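Polyhedrin (Antheraea mylitta cypovirus 4, PDB 5A8S) forms the microcrystalline occlusion body, or polyhedron, of an insect cypovirus, the lattice that probably encases and protects virus particles. Local coordinates at residues R50-D55 with E73-D78; F43-S48 with A169-L174; D80-T85 with G104-D109. All coordinates share one frame; numbering follows the deposited sequence.

In the fold
All three contacts lie within the part of the chain that belongs to the cypovirus polyhedrin family. Interactions 1 and 2 share the six-stranded antiparallel sheet, where strands 38-45 and 51-58 are neighbours; their centres are 12 Å apart, and Ser-48 of one meets Glu-73 of the other. Interaction 3 lies farther from the chain's centre, 16 Å from interaction 1 and 20 Å from interaction 2 between centres. Along the chain, 50-55 with 73-78 closes before 80-85 with 104-109 opens, and both fall between the two segments of interaction 2. Polar side chains thus tie inner strands to one another and to the loop after helix 68-71, and join two peripheral loops; interactions 1 and 3 also reach other subunits.

Interaction 1 of 3, residues R50-D55 with E73-D78; sequences RYKAFD and EDTTTD
Arg-50 and two acidic residues, Glu-73 and Asp-74, make a salt-bridge network in which a single guanidinium nitrogen serves both carboxylates. Arg-50 NH1 donates to Glu-73 OE2 at 2.9 Å, almost within the guanidinium plane, and reaches that oxygen on the anti side, tilted out of the carboxylate plane. The same Arg-50 NH1 donates to Asp-74 OD1 at 3.0 Å, this time using the syn lone pair of the acceptor. Both bonds are fairly straight, 161° and 155°. A bend at chi3 (66°) folds the arginine around Glu-73 OE2, so that Arg-50 CD also lies 3.2 Å from this oxygen. The glutamate chain runs extended and crosses the arginine at about a right angle. Ser-48 OG is a further partner of Glu-73 OE2, while Glu-215 and Asn-217 take Arg-50 NH2 and NE, so the guanidinium is held at all three nitrogens. Asp-74 OD1 also bonds Thr-85 OG1 of the second subunit, joining the network to the subunit interface.

The second polar group is a lysine ammonium bound to main-chain oxygens. Lys-52 NZ donates to Thr-75 O at 3.0 Å, coming from above the carbonyl plane, and Leu-72 O and Glu-70 O accept from the same nitrogen. A bend at chi3 of Lys-52 turns CE-NZ into this group of carbonyls, at and just beyond the C-terminal end of helix 68-71. Thr-75 OG1 is also close to NZ, but at a poor angle; its strongest partner is Arg-69 O, with Leu-72 O also within hydrogen-bonding distance.

Strand 51-58 carries Lys-52 between strands 38-45 and 210-216 of the large antiparallel sheet, with Arg-50 just before it, while the loop after helix 68-71 supplies the acids and the Thr-75 carbonyl.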
loop_
_atom_site.group_PDB
_atom_site.type_symbol
_atom_site.label_atom_id
_atom_site.label_comp_id
_atom_site.label_asym_id
_atom_site.label_seq_id
_atom_site.Cartn_x
_atom_site.Cartn_y
_atom_site.Cartn_z
ATOM N N ARG A 50 0.218 25.437 -11.411
ATOM C CA ARG A 50 0.010 24.067 -11.871
ATOM C C ARG A 50 -0.733 23.273 -10.787
ATOM O O ARG A 50 -0.880 23.742 -9.661
ATOM C CB ARG A 50 1.351 23.423 -12.224
ATOM C CG ARG A 50 2.152 24.257 -13.220
ATOM C CD ARG A 50 3.520 23.649 -13.547
ATOM N NE ARG A 50 3.418 22.370 -14.251
ATOM C CZ ARG A 50 3.858 21.206 -13.777
ATOM N NH1 ARG A 50 4.427 21.128 -12.581
ATOM N NH2 ARG A 50 3.720 20.104 -14.499
ATOM N N TYR A 51 -1.208 22.086 -11.142
ATOM C CA TYR A 51 -1.953 21.234 -10.229
ATOM C C TYR A 51 -1.488 19.790 -10.375
ATOM O O TYR A 51 -0.892 19.417 -11.383
ATOM C CB TYR A 51 -3.447 21.283 -10.541
ATOM C CG TYR A 51 -4.123 22.612 -10.284
ATOM C CD1 TYR A 51 -3.900 23.709 -11.114
ATOM C CD2 TYR A 51 -5.009 22.759 -9.224
ATOM C CE1 TYR A 51 -4.537 24.929 -10.879
ATOM C CE2 TYR A 51 -5.644 23.958 -8.983
ATOM C CZ TYR A 51 -5.411 25.041 -9.811
ATOM O OH TYR A 51 -6.064 26.229 -9.554
ATOM N N LYS A 52 -1.771 18.976 -9.369
ATOM C CA LYS A 52 -1.493 17.549 -9.451
ATOM C C LYS A 52 -2.657 16.782 -8.855
ATOM O O LYS A 52 -3.131 17.111 -7.771
ATOM C CB LYS A 52 -0.204 17.204 -8.711
ATOM C CG LYS A 52 0.260 15.777 -8.911
ATOM C CD LYS A 52 1.648 15.578 -8.340
ATOM C CE LYS A 52 1.576 15.305 -6.843
ATOM N NZ LYS A 52 2.931 15.246 -6.241
ATOM N N ALA A 53 -3.116 15.759 -9.566
ATOM C CA ALA A 53 -4.238 14.945 -9.108
ATOM C C ALA A 53 -3.769 13.595 -8.609
ATOM O O ALA A 53 -3.017 12.907 -9.297
ATOM C CB ALA A 53 -5.238 14.746 -10.238
ATOM N N PHE A 54 -4.206 13.232 -7.405
ATOM C CA PHE A 54 -4.144 11.856 -6.937
ATOM C C PHE A 54 -5.526 11.273 -7.183
ATOM O O PHE A 54 -6.475 11.571 -6.461
ATOM C CB PHE A 54 -3.793 11.798 -5.449
ATOM C CG PHE A 54 -2.519 12.521 -5.099
ATOM C CD1 PHE A 54 -2.515 13.893 -4.909
ATOM C CD2 PHE A 54 -1.327 11.829 -4.971
ATOM C CE1 PHE A 54 -1.343 14.566 -4.585
ATOM C CE2 PHE A 54 -0.155 12.495 -4.639
ATOM C CZ PHE A 54 -0.163 13.863 -4.455
ATOM N N ASP A 55 -5.633 10.462 -8.226
ATOM C CA ASP A 55 -6.913 9.960 -8.724
ATOM C C ASP A 55 -7.062 8.498 -8.299
ATOM O O ASP A 55 -6.295 7.642 -8.727
ATOM C CB ASP A 55 -6.906 10.092 -10.252
ATOM C CG ASP A 55 -8.245 9.802 -10.893
ATOM O OD1 ASP A 55 -9.199 9.382 -10.204
ATOM O OD2 ASP A 55 -8.322 9.991 -12.127
ATOM N N GLU A 73 5.020 19.386 -5.835
ATOM C CA GLU A 73 4.961 19.489 -7.295
ATOM C C GLU A 73 6.066 18.633 -7.945
ATOM O O GLU A 73 7.209 18.633 -7.477
ATOM C CB GLU A 73 5.132 20.961 -7.689
ATOM C CG GLU A 73 4.813 21.282 -9.128
ATOM C CD GLU A 73 4.962 22.768 -9.443
ATOM O OE1 GLU A 73 5.590 23.512 -8.654
ATOM O OE2 GLU A 73 4.451 23.196 -10.491
ATOM N N ASP A 74 5.692 17.914 -8.978
ATOM C CA ASP A 74 6.586 17.066 -9.787
ATOM C C ASP A 74 7.111 15.843 -9.087
ATOM O O ASP A 74 7.906 15.174 -9.669
ATOM C CB ASP A 74 7.693 17.876 -10.441
ATOM C CG ASP A 74 7.132 19.037 -11.177
ATOM O OD1 ASP A 74 6.138 18.825 -11.851
ATOM O OD2 ASP A 74 7.612 20.130 -10.983
ATOM N N THR A 75 6.600 15.505 -7.897
ATOM C CA THR A 75 6.824 14.160 -7.375
ATOM C C THR A 75 5.656 13.245 -7.828
ATOM O O THR A 75 4.614 13.709 -8.198
ATOM C CB THR A 75 7.038 14.060 -5.831
ATOM O OG1 THR A 75 5.841 14.379 -5.174
ATOM C CG2 THR A 75 8.147 14.959 -5.355
ATOM N N THR A 76 5.916 11.950 -7.840
ATOM C CA THR A 76 4.897 10.977 -8.145
ATOM C C THR A 76 4.843 9.889 -7.074
ATOM O O THR A 76 3.959 9.091 -7.085
ATOM C CB THR A 76 5.118 10.322 -9.522
ATOM O OG1 THR A 76 6.376 9.654 -9.559
ATOM C CG2 THR A 76 5.061 11.342 -10.617
ATOM N N THR A 77 5.824 9.908 -6.170
ATOM C CA THR A 77 5.887 8.990 -5.031
ATOM C C THR A 77 6.521 9.724 -3.855
ATOM O O THR A 77 6.778 10.919 -3.944
ATOM C CB THR A 77 6.793 7.794 -5.326
ATOM O OG1 THR A 77 8.087 8.278 -5.713
ATOM C CG2 THR A 77 6.225 6.944 -6.433
ATOM N N ASP A 78 6.788 9.003 -2.766
ATOM C CA ASP A 78 7.458 9.581 -1.604
ATOM C C ASP A 78 8.959 9.621 -1.881
ATOM O O ASP A 78 9.752 8.992 -1.191
ATOM C CB ASP A 78 7.154 8.751 -0.347
ATOM C CG ASP A 78 7.713 9.378 0.928
ATOM O OD1 ASP A 78 8.152 10.549 0.905
ATOM O OD2 ASP A 78 7.718 8.687 1.963
#

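Interaction 2 of 3, residues F43-S48 with A169-L174; sequences FAQYPS and AVYVPL
Two strands of the six-stranded antiparallel sheet, 38-45 and 167-173, are joined here across the strand that separates them, 115-121. With that strand between them the backbones stay well apart: the closest CA atoms, those of Gln-45 and Pro-173, are 9.5 Å from each other. The link is therefore made by side chains, and by one pair.

Tyr-171 OH donates its proton to Gln-45 OE1 over a short 2.7 Å. The hydroxyl lies nearly along the C=O axis of the amide, with a C=O...donor angle of 161°. Relative to the tyrosine ring, OE1 sits at the edge and near the plane, beside the CE1 corner, with Tyr-171 CE1 3.4 Å from Gln-45 OE1. Amide and ring are turned steeply against each other, their planes 70° apart, and the two side chains cross at about a right angle. Gln-45 has its CG anti to the backbone N (chi1 171°) and continues extended, which raises the amide off its strand to the level of the phenol. Tyr-171 likewise places its ring anti to the backbone N, laying it across the sheet over Ile-117 of the middle strand.

Around the pair, Gln-45 also packs against Tyr-51 of the neighbouring strand 51-58 and against Met-114 and Gln-236 in loops. Its backbone is paired with Gly-115, which begins the middle strand, and with Met-114 just before it. Gln-45 is buried and Tyr-171 partly exposed, and the hydroxyl supplies a donor to the amide oxygen. The arrangement is a cross-strand side-chain hydrogen bond between next-nearest strands, bridging one face of the antiparallel sheet in this polyhedrin.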
loop_
_atom_site.group_PDB
_atom_site.type_symbol
_atom_site.label_atom_id
_atom_site.label_comp_id
_atom_site.label_asym_id
_atom_site.label_seq_id
_atom_site.Cartn_x
_atom_site.Cartn_y
_atom_site.Cartn_z
ATOM N N PHE A 43 -6.889 17.039 -5.687
ATOM C CA PHE A 43 -6.179 17.954 -6.578
ATOM C C PHE A 43 -5.338 18.931 -5.736
ATOM O O PHE A 43 -5.882 19.782 -5.021
ATOM C CB PHE A 43 -7.164 18.780 -7.430
ATOM C CG PHE A 43 -7.995 17.971 -8.411
ATOM C CD1 PHE A 43 -7.512 17.693 -9.685
ATOM C CD2 PHE A 43 -9.266 17.529 -8.069
ATOM C CE1 PHE A 43 -8.276 16.978 -10.600
ATOM C CE2 PHE A 43 -10.043 16.805 -8.982
ATOM C CZ PHE A 43 -9.543 16.531 -10.246
ATOM N N ALA A 44 -4.020 18.803 -5.793
ATOM C CA ALA A 44 -3.150 19.778 -5.148
ATOM C C ALA A 44 -3.016 21.006 -6.040
ATOM O O ALA A 44 -2.756 20.888 -7.241
ATOM C CB ALA A 44 -1.795 19.170 -4.877
ATOM N N GLN A 45 -3.199 22.180 -5.442
ATOM C CA GLN A 45 -3.071 23.453 -6.140
ATOM C C GLN A 45 -1.724 24.061 -5.788
ATOM O O GLN A 45 -1.490 24.393 -4.634
ATOM C CB GLN A 45 -4.179 24.405 -5.690
ATOM C CG GLN A 45 -3.997 25.834 -6.199
ATOM C CD GLN A 45 -4.903 26.852 -5.502
ATOM O OE1 GLN A 45 -5.445 26.484 -4.387
ATOM N NE2 GLN A 45 -5.085 27.992 -6.004
ATOM N N TYR A 46 -0.834 24.195 -6.767
ATOM C CA TYR A 46 0.500 24.734 -6.482
ATOM C C TYR A 46 0.625 26.251 -6.659
ATOM O O TYR A 46 -0.099 26.861 -7.443
ATOM C CB TYR A 46 1.547 24.019 -7.336
ATOM C CG TYR A 46 1.601 22.545 -7.036
ATOM C CD1 TYR A 46 2.014 22.090 -5.785
ATOM C CD2 TYR A 46 1.219 21.607 -7.984
ATOM C CE1 TYR A 46 2.066 20.746 -5.499
ATOM C CE2 TYR A 46 1.267 20.255 -7.703
ATOM C CZ TYR A 46 1.675 19.830 -6.455
ATOM O OH TYR A 46 1.732 18.490 -6.169
ATOM N N PRO A 47 1.559 26.862 -5.921
ATOM C CA PRO A 47 1.907 28.273 -6.092
ATOM C C PRO A 47 2.184 28.614 -7.561
ATOM O O PRO A 47 1.903 29.728 -8.014
ATOM C CB PRO A 47 3.187 28.403 -5.259
ATOM C CG PRO A 47 2.979 27.420 -4.143
ATOM C CD PRO A 47 2.313 26.242 -4.814
ATOM N N SER A 48 2.709 27.644 -8.301
ATOM C CA SER A 48 3.127 27.857 -9.678
ATOM C C SER A 48 1.952 27.972 -10.641
ATOM O O SER A 48 2.145 28.242 -11.826
ATOM C CB SER A 48 3.992 26.691 -10.135
ATOM O OG SER A 48 3.186 25.539 -10.280
ATOM N N ALA A 169 -17.550 17.975 -3.013
ATOM C CA ALA A 169 -16.160 18.406 -3.122
ATOM C C ALA A 169 -15.874 19.430 -2.049
ATOM O O ALA A 169 -16.767 20.156 -1.635
ATOM C CB ALA A 169 -15.888 19.000 -4.505
ATOM N N VAL A 170 -14.624 19.496 -1.607
ATOM C CA VAL A 170 -14.240 20.423 -0.555
ATOM C C VAL A 170 -12.874 21.010 -0.869
ATOM O O VAL A 170 -12.018 20.325 -1.427
ATOM C CB VAL A 170 -14.181 19.725 0.826
ATOM C CG1 VAL A 170 -13.197 18.542 0.820
ATOM C CG2 VAL A 170 -13.815 20.729 1.911
ATOM N N TYR A 171 -12.677 22.281 -0.525
ATOM C CA TYR A 171 -11.350 22.883 -0.605
ATOM C C TYR A 171 -10.741 22.916 0.791
ATOM O O TYR A 171 -11.391 23.338 1.749
ATOM C CB TYR A 171 -11.391 24.291 -1.202
ATOM C CG TYR A 171 -10.014 24.893 -1.365
ATOM C CD1 TYR A 171 -9.162 24.453 -2.368
ATOM C CD2 TYR A 171 -9.553 25.878 -0.498
ATOM C CE1 TYR A 171 -7.893 24.994 -2.524
ATOM C CE2 TYR A 171 -8.272 26.425 -0.640
ATOM C CZ TYR A 171 -7.450 25.971 -1.655
ATOM O OH TYR A 171 -6.184 26.498 -1.823
ATOM N N VAL A 172 -9.494 22.461 0.893
ATOM C CA VAL A 172 -8.793 22.373 2.169
ATOM C C VAL A 172 -7.476 23.138 2.078
ATOM O O VAL A 172 -6.536 22.700 1.409
ATOM C CB VAL A 172 -8.508 20.908 2.548
ATOM C CG1 VAL A 172 -7.734 20.827 3.871
ATOM C CG2 VAL A 172 -9.816 20.125 2.638
ATOM N N PRO A 173 -7.412 24.313 2.716
ATOM C CA PRO A 173 -6.140 25.047 2.747
ATOM C C PRO A 173 -5.079 24.299 3.547
ATOM O O PRO A 173 -5.397 23.640 4.536
ATOM C CB PRO A 173 -6.499 26.363 3.447
ATOM C CG PRO A 173 -7.983 26.484 3.323
ATOM C CD PRO A 173 -8.514 25.081 3.320
ATOM N N LEU A 174 -3.826 24.403 3.120
ATOM C CA LEU A 174 -2.723 23.731 3.807
ATOM C C LEU A 174 -1.643 24.735 4.149
ATOM O O LEU A 174 -1.402 25.654 3.382
ATOM C CB LEU A 174 -2.099 22.655 2.910
ATOM C CG LEU A 174 -3.024 21.526 2.463
ATOM C CD1 LEU A 174 -2.308 20.674 1.434
ATOM C CD2 LEU A 174 -3.471 20.695 3.649
#

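Interaction 3 of 3, residues D80-T85 with G104-D109; sequences DPRTNT and GEEPYD
Arg-82 stretches from a type I beta turn, Asp-80 to Thr-83, to three acidic side chains of the 104-109 loop, forming a salt-bridge network between two loops that precede and follow helix 92-97 in the chain. Its CB points toward that loop, and CG stands anti to the backbone N (chi1 169°). The chain then runs extended through CD to NE. Its methylenes carry the charge to the other loop, whose nearest CA, that of Asp-109, is 11.1 Å from the CA of Arg-82. At CZ the guanidinium meets the Glu-106 carboxylate end-on and nearly coplanar, the planes 20° apart. Arg-82 NH1 donates to Glu-106 OE2 at 2.9 Å, Arg-82 NH2 to Glu-106 OE1 at 3.2 Å; both bonds are almost straight and both arrive on the syn sides of the oxygens. Glu-106 turns back at chi2 (-84°) to present this pair of oxygens.

Each terminal nitrogen has a second acidic neighbour. Arg-82 NH1 is in a salt bridge with Asp-109 OD2 at 3.1 Å, the aspartate plane standing almost perpendicular to the guanidinium. Asp-109 OD2 is held more strongly by Arg-111, whose guanidinium also pairs with Asp-80, so a second arginine probably offsets the gathered negative charge. Arg-82 NH2 approaches Glu-105 OE1 at 3.0 Å, a weak hydrogen bond within a salt bridge.

At the root of the arginine, Asp-80 braces the turn. The backbone bond from Thr-83 N to Asp-80 O closes it, and Asp-80 OD1 accepts from Arg-82 N at 3.0 Å in an Asx turn. The other oxygen, Asp-80 OD2, takes the proton of Thr-83 OG1 at 2.8 Å, the hydroxyl sitting above the carboxylate plane.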
loop_
_atom_site.group_PDB
_atom_site.type_symbol
_atom_site.label_atom_id
_atom_site.label_comp_id
_atom_site.label_asym_id
_atom_site.label_seq_id
_atom_site.Cartn_x
_atom_site.Cartn_y
_atom_site.Cartn_z
ATOM N N ASP A 80 11.888 12.574 -3.513
ATOM C CA ASP A 80 12.144 13.923 -3.992
ATOM C C ASP A 80 13.503 13.982 -4.691
ATOM O O ASP A 80 14.548 13.986 -4.033
ATOM C CB ASP A 80 12.097 14.916 -2.820
ATOM C CG ASP A 80 12.462 16.335 -3.240
ATOM O OD1 ASP A 80 12.502 16.576 -4.455
ATOM O OD2 ASP A 80 12.703 17.207 -2.370
ATOM N N PRO A 81 13.493 14.037 -6.033
ATOM C CA PRO A 81 14.740 14.069 -6.808
ATOM C C PRO A 81 15.594 15.308 -6.529
ATOM O O PRO A 81 16.812 15.258 -6.694
ATOM C CB PRO A 81 14.269 14.100 -8.263
ATOM C CG PRO A 81 12.834 13.761 -8.254
ATOM C CD PRO A 81 12.296 14.020 -6.889
ATOM N N ARG A 82 14.971 16.410 -6.130
ATOM C CA ARG A 82 15.725 17.633 -5.870
ATOM C C ARG A 82 16.697 17.444 -4.711
ATOM O O ARG A 82 17.773 18.043 -4.683
ATOM C CB ARG A 82 14.790 18.799 -5.527
ATOM C CG ARG A 82 15.549 20.042 -4.991
ATOM C CD ARG A 82 14.635 21.084 -4.323
ATOM N NE ARG A 82 15.339 22.357 -4.124
ATOM C CZ ARG A 82 14.900 23.359 -3.368
ATOM N NH1 ARG A 82 13.747 23.249 -2.725
ATOM N NH2 ARG A 82 15.615 24.479 -3.254
ATOM N N THR A 83 16.297 16.601 -3.763
ATOM C CA THR A 83 16.909 16.550 -2.441
ATOM C C THR A 83 17.613 15.217 -2.189
ATOM O O THR A 83 16.967 14.237 -1.819
ATOM C CB THR A 83 15.821 16.727 -1.351
ATOM O OG1 THR A 83 15.197 18.022 -1.470
ATOM C CG2 THR A 83 16.414 16.551 0.049
ATOM N N ASN A 84 18.924 15.176 -2.405
ATOM C CA ASN A 84 19.713 13.994 -2.072
ATOM C C ASN A 84 19.925 13.966 -0.561
ATOM O O ASN A 84 20.592 14.830 -0.018
ATOM C CB ASN A 84 21.054 14.031 -2.798
ATOM C CG ASN A 84 21.904 12.804 -2.524
ATOM O OD1 ASN A 84 21.835 12.205 -1.447
ATOM N ND2 ASN A 84 22.721 12.428 -3.496
ATOM N N THR A 85 19.356 12.976 0.116
ATOM C CA THR A 85 19.282 13.024 1.575
ATOM C C THR A 85 20.616 12.788 2.268
ATOM O O THR A 85 20.692 12.850 3.495
ATOM C CB THR A 85 18.237 12.035 2.140
ATOM O OG1 THR A 85 18.509 10.706 1.666
ATOM C CG2 THR A 85 16.832 12.456 1.717
ATOM N N GLY A 104 16.749 23.175 4.765
ATOM C CA GLY A 104 16.161 23.610 3.512
ATOM C C GLY A 104 16.742 24.931 3.058
ATOM O O GLY A 104 17.192 25.738 3.872
ATOM N N GLU A 105 16.726 25.166 1.751
ATOM C CA GLU A 105 17.275 26.402 1.195
ATOM C C GLU A 105 16.302 27.579 1.287
ATOM O O GLU A 105 16.687 28.726 1.043
ATOM C CB GLU A 105 17.693 26.178 -0.259
ATOM C CG GLU A 105 18.865 25.223 -0.399
ATOM C CD GLU A 105 19.283 25.005 -1.839
ATOM O OE1 GLU A 105 18.462 25.253 -2.746
ATOM O OE2 GLU A 105 20.440 24.590 -2.063
ATOM N N GLU A 106 15.046 27.308 1.630
ATOM C CA GLU A 106 14.065 28.385 1.777
ATOM C C GLU A 106 13.003 28.033 2.822
ATOM O O GLU A 106 12.715 26.863 3.041
ATOM C CB GLU A 106 13.395 28.678 0.426
ATOM C CG GLU A 106 12.532 27.541 -0.118
ATOM C CD GLU A 106 13.322 26.477 -0.877
ATOM O OE1 GLU A 106 14.256 26.833 -1.620
ATOM O OE2 GLU A 106 12.997 25.278 -0.751
ATOM N N PRO A 107 12.419 29.051 3.476
ATOM C CA PRO A 107 11.374 28.746 4.463
ATOM C C PRO A 107 10.181 27.982 3.885
ATOM O O PRO A 107 9.643 27.090 4.545
ATOM C CB PRO A 107 10.950 30.133 4.957
ATOM C CG PRO A 107 12.230 30.963 4.823
ATOM C CD PRO A 107 12.839 30.466 3.526
ATOM N N TYR A 108 9.762 28.339 2.676
ATOM C CA TYR A 108 8.622 27.694 2.032
ATOM C C TYR A 108 9.072 27.137 0.693
ATOM O O TYR A 108 9.298 27.875 -0.257
ATOM C CB TYR A 108 7.468 28.682 1.826
ATOM C CG TYR A 108 6.200 28.027 1.299
ATOM C CD1 TYR A 108 6.055 27.732 -0.053
ATOM C CD2 TYR A 108 5.159 27.686 2.163
ATOM C CE1 TYR A 108 4.903 27.119 -0.536
ATOM C CE2 TYR A 108 4.000 27.078 1.696
ATOM C CZ TYR A 108 3.875 26.795 0.344
ATOM O OH TYR A 108 2.721 26.192 -0.116
ATOM N N ASP A 109 9.231 25.820 0.633
ATOM C CA ASP A 109 9.540 25.155 -0.621
ATOM C C ASP A 109 8.353 25.387 -1.538
ATOM O O ASP A 109 7.255 24.939 -1.230
ATOM C CB ASP A 109 9.758 23.653 -0.371
ATOM C CG ASP A 109 10.314 22.943 -1.579
ATOM O OD1 ASP A 109 9.843 23.228 -2.701
ATOM O OD2 ASP A 109 11.225 22.111 -1.406
#